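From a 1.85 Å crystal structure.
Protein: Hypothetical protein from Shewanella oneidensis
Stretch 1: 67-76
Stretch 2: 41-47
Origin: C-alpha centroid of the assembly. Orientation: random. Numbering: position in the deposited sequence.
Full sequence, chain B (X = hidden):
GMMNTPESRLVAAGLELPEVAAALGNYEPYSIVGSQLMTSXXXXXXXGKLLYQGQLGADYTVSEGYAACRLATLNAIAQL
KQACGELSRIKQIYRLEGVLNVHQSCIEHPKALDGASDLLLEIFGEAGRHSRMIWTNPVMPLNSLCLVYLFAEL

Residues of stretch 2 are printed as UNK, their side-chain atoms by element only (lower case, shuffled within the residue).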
# COMPACT_ATOMS: atom_id res chain seq x y z
N ALA B 67 -17.67 12.15 5.49
CA ALA B 67 -18.77 11.88 4.54
C ALA B 67 -18.21 11.38 3.21
O ALA B 67 -18.77 10.44 2.58
CB ALA B 67 -19.59 13.15 4.35
N ALA B 68 -17.07 11.96 2.79
CA ALA B 68 -16.45 11.54 1.54
C ALA B 68 -15.94 10.11 1.59
O ALA B 68 -16.15 9.33 0.68
CB ALA B 68 -15.30 12.46 1.19
N CYS B 69 -15.29 9.74 2.69
CA CYS B 69 -14.78 8.38 2.82
C CYS B 69 -15.90 7.37 2.97
O CYS B 69 -15.77 6.21 2.52
CB CYS B 69 -13.84 8.28 3.99
SG CYS B 69 -12.29 9.21 3.72
N ARG B 70 -16.98 7.80 3.59
CA ARG B 70 -18.19 6.98 3.68
C ARG B 70 -18.74 6.72 2.27
O ARG B 70 -19.09 5.57 1.94
CB ARG B 70 -19.22 7.65 4.59
CG ARG B 70 -20.52 6.89 4.82
CD ARG B 70 -21.44 7.67 5.78
NE ARG B 70 -22.79 7.07 5.88
CZ ARG B 70 -23.17 6.13 6.76
NH1 ARG B 70 -22.32 5.62 7.63
NH2 ARG B 70 -24.41 5.68 6.76
N LEU B 71 -18.85 7.75 1.45
CA LEU B 71 -19.39 7.60 0.10
C LEU B 71 -18.48 6.75 -0.79
O LEU B 71 -18.96 5.91 -1.55
CB LEU B 71 -19.65 8.97 -0.53
CG LEU B 71 -20.35 9.02 -1.87
CD1 LEU B 71 -21.67 8.22 -1.91
CD2 LEU B 71 -20.52 10.50 -2.28
N ALA B 72 -17.17 6.98 -0.72
CA ALA B 72 -16.21 6.12 -1.45
C ALA B 72 -16.34 4.65 -1.05
O ALA B 72 -16.23 3.73 -1.88
CB ALA B 72 -14.77 6.63 -1.22
N THR B 73 -16.58 4.43 0.24
CA THR B 73 -16.72 3.06 0.77
C THR B 73 -18.05 2.45 0.30
O THR B 73 -18.12 1.28 -0.02
CB THR B 73 -16.58 3.03 2.28
OG1 THR B 73 -15.28 3.55 2.65
CG2 THR B 73 -16.72 1.60 2.78
N LEU B 74 -19.10 3.26 0.22
CA LEU B 74 -20.35 2.78 -0.35
C LEU B 74 -20.14 2.34 -1.78
O LEU B 74 -20.67 1.31 -2.20
CB LEU B 74 -21.43 3.87 -0.29
CG LEU B 74 -22.85 3.46 -0.63
CD1 LEU B 74 -23.37 2.42 0.40
CD2 LEU B 74 -23.74 4.69 -0.68
N ASN B 75 -19.36 3.12 -2.54
CA ASN B 75 -18.95 2.72 -3.90
C ASN B 75 -18.16 1.42 -3.90
O ASN B 75 -18.44 0.53 -4.69
CB ASN B 75 -18.14 3.84 -4.59
CG ASN B 75 -19.02 4.89 -5.25
OD1 ASN B 75 -19.31 4.79 -6.45
ND2 ASN B 75 -19.50 5.86 -4.46
N ALA B 76 -17.20 1.29 -2.99
CA ALA B 76 -16.43 0.06 -2.84
C ALA B 76 -17.31 -1.16 -2.53
O ALA B 76 -17.06 -2.26 -3.02
CB ALA B 76 -15.34 0.23 -1.76
N UNK B 41 -9.07 1.35 -6.96
CA UNK B 41 -9.46 2.54 -6.19
C UNK B 41 -10.89 2.94 -6.42
O UNK B 41 -11.35 3.00 -7.56
N UNK B 42 -11.58 3.28 -5.33
CA UNK B 42 -13.00 3.63 -5.34
C UNK B 42 -13.18 5.06 -4.85
O UNK B 42 -12.57 5.45 -3.89
o UNK B 42 -15.47 1.27 -6.27
n UNK B 42 -13.69 0.04 -6.88
c UNK B 42 -14.34 0.86 -6.05
c UNK B 42 -13.61 1.25 -4.78
c UNK B 42 -13.79 2.69 -4.44
N UNK B 43 -13.99 5.82 -5.59
CA UNK B 43 -14.13 7.26 -5.41
C UNK B 43 -15.48 7.60 -4.80
O UNK B 43 -16.45 6.82 -4.91
c UNK B 43 -11.26 6.57 -8.93
c UNK B 43 -10.31 7.57 -8.80
c UNK B 43 -14.09 7.92 -6.78
c UNK B 43 -12.77 7.79 -7.48
c UNK B 43 -11.82 8.79 -7.38
c UNK B 43 -12.49 6.68 -8.28
c UNK B 43 -10.60 8.68 -8.02
N UNK B 44 -15.60 8.81 -4.23
CA UNK B 44 -16.86 9.26 -3.70
C UNK B 44 -17.81 9.85 -4.76
O UNK B 44 -17.98 11.07 -4.88
c UNK B 44 -16.44 10.30 -2.65
c UNK B 44 -14.52 9.79 -4.00
c UNK B 44 -15.22 10.88 -3.17
N UNK B 45 -18.39 8.94 -5.52
CA UNK B 45 -19.34 9.23 -6.56
C UNK B 45 -20.74 9.13 -6.04
O UNK B 45 -21.08 8.21 -5.31
c UNK B 45 -17.03 9.64 -10.38
c UNK B 45 -16.10 7.55 -9.68
c UNK B 45 -19.26 8.20 -7.68
c UNK B 45 -18.07 9.47 -9.48
o UNK B 45 -15.06 8.84 -11.39
c UNK B 45 -18.12 8.37 -8.64
c UNK B 45 -17.14 7.39 -8.78
c UNK B 45 -16.06 8.68 -10.48
N UNK B 46 -21.59 10.05 -6.49
CA UNK B 46 -23.00 9.97 -6.21
C UNK B 46 -23.70 10.36 -7.51
O UNK B 46 -23.44 11.43 -8.05
c UNK B 46 -23.35 10.94 -5.09
c UNK B 46 -24.84 11.10 -4.75
c UNK B 46 -25.40 9.86 -4.06
c UNK B 46 -25.03 12.36 -3.89
N UNK B 47 -24.56 9.48 -8.00
CA UNK B 47 -25.25 9.71 -9.27
C UNK B 47 -24.27 10.07 -10.39
O UNK B 47 -24.51 10.99 -11.16
c UNK B 47 -26.26 10.83 -9.10
o UNK B 47 -28.40 9.17 -9.70
n UNK B 47 -29.01 8.88 -7.55
c UNK B 47 -27.33 10.56 -8.06
c UNK B 47 -28.30 9.48 -8.50
O HOH W 1 -17.84 0.93 -7.37

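Position 41 has backbone atoms and nothing beyond CA, which makes it Gly41; no part of the helix 67-76 is in contact with it.

Position 42 carries five side-chain atoms, a chain of three carbons whose last holds one oxygen and one nitrogen. Its CA-to-CB bond points toward the helix, and a side-chain carbon comes close to Ala76. Two carbons and then an amide make it Gln42. Its CG lies 3.6 Å from Ala76 CB, so the two side chains are in contact. Gln42 OE1 and Asn75 O are both acceptors and cannot bond each other, so a water donates to each, 2.6 Å from Gln42 OE1 and 2.8 Å from Asn75 O.

Position 43 has seven carbons, one followed by a six-membered ring, with no heteroatom. The CA-to-CB bond points away from the helix, and the backbone carbonyl meets it instead. This is Phe43. Its carbonyl oxygen receives a CA-H...O contact from Ala72, with Ala72 CA 3.5 Å from Phe43 O.

Position 44 has three carbons that close a ring onto the backbone nitrogen. Its CB lies 3.5 Å from Ala68 O and 4.1 Å from Leu71 CB, so the ring rests on the helix backbone and on Leu71. This is Pro44. The closest CA pair in the register is here, Ala72 CA to Pro44 CA at 3.9 Å, an approach made beside a residue with only a methyl.

Position 45 shows one carbon, then a six-carbon ring bearing an oxygen. Asn75 OD1 sits at the ring edge, near its plane. This is Tyr45. The side chain starts sideways and its end leads away. The backbone makes the polar link, as Asn75 ND2 donates to Tyr45 O at 3.0 Å.

Position 46 has four carbons forked at the second. Exposed overall, it still brings its CB to 4.0 Å from Leu71 CD2. This is Leu46.

Position 47 has three carbons ending in one oxygen and one nitrogen, and nothing on the helix is within its reach. It is again a glutamine, Gln47.

The contact combines close packing with one direct hydrogen bond. Alanines at 68, 72 and 76 keep a low-relief strip along the helix where the segment can settle, and Leu71 adds apolar cover against Pro44 and Leu46. Asn75 ND2 also donates to Leu71 O, at 3.0 Å, so the amide that reaches Tyr45 O is tied to its own helix as well. For a designer, the rule is to let small residues admit the backbone and one anchored amide read its carbonyl.

Stretch 2 41-47: GQFPYLQ
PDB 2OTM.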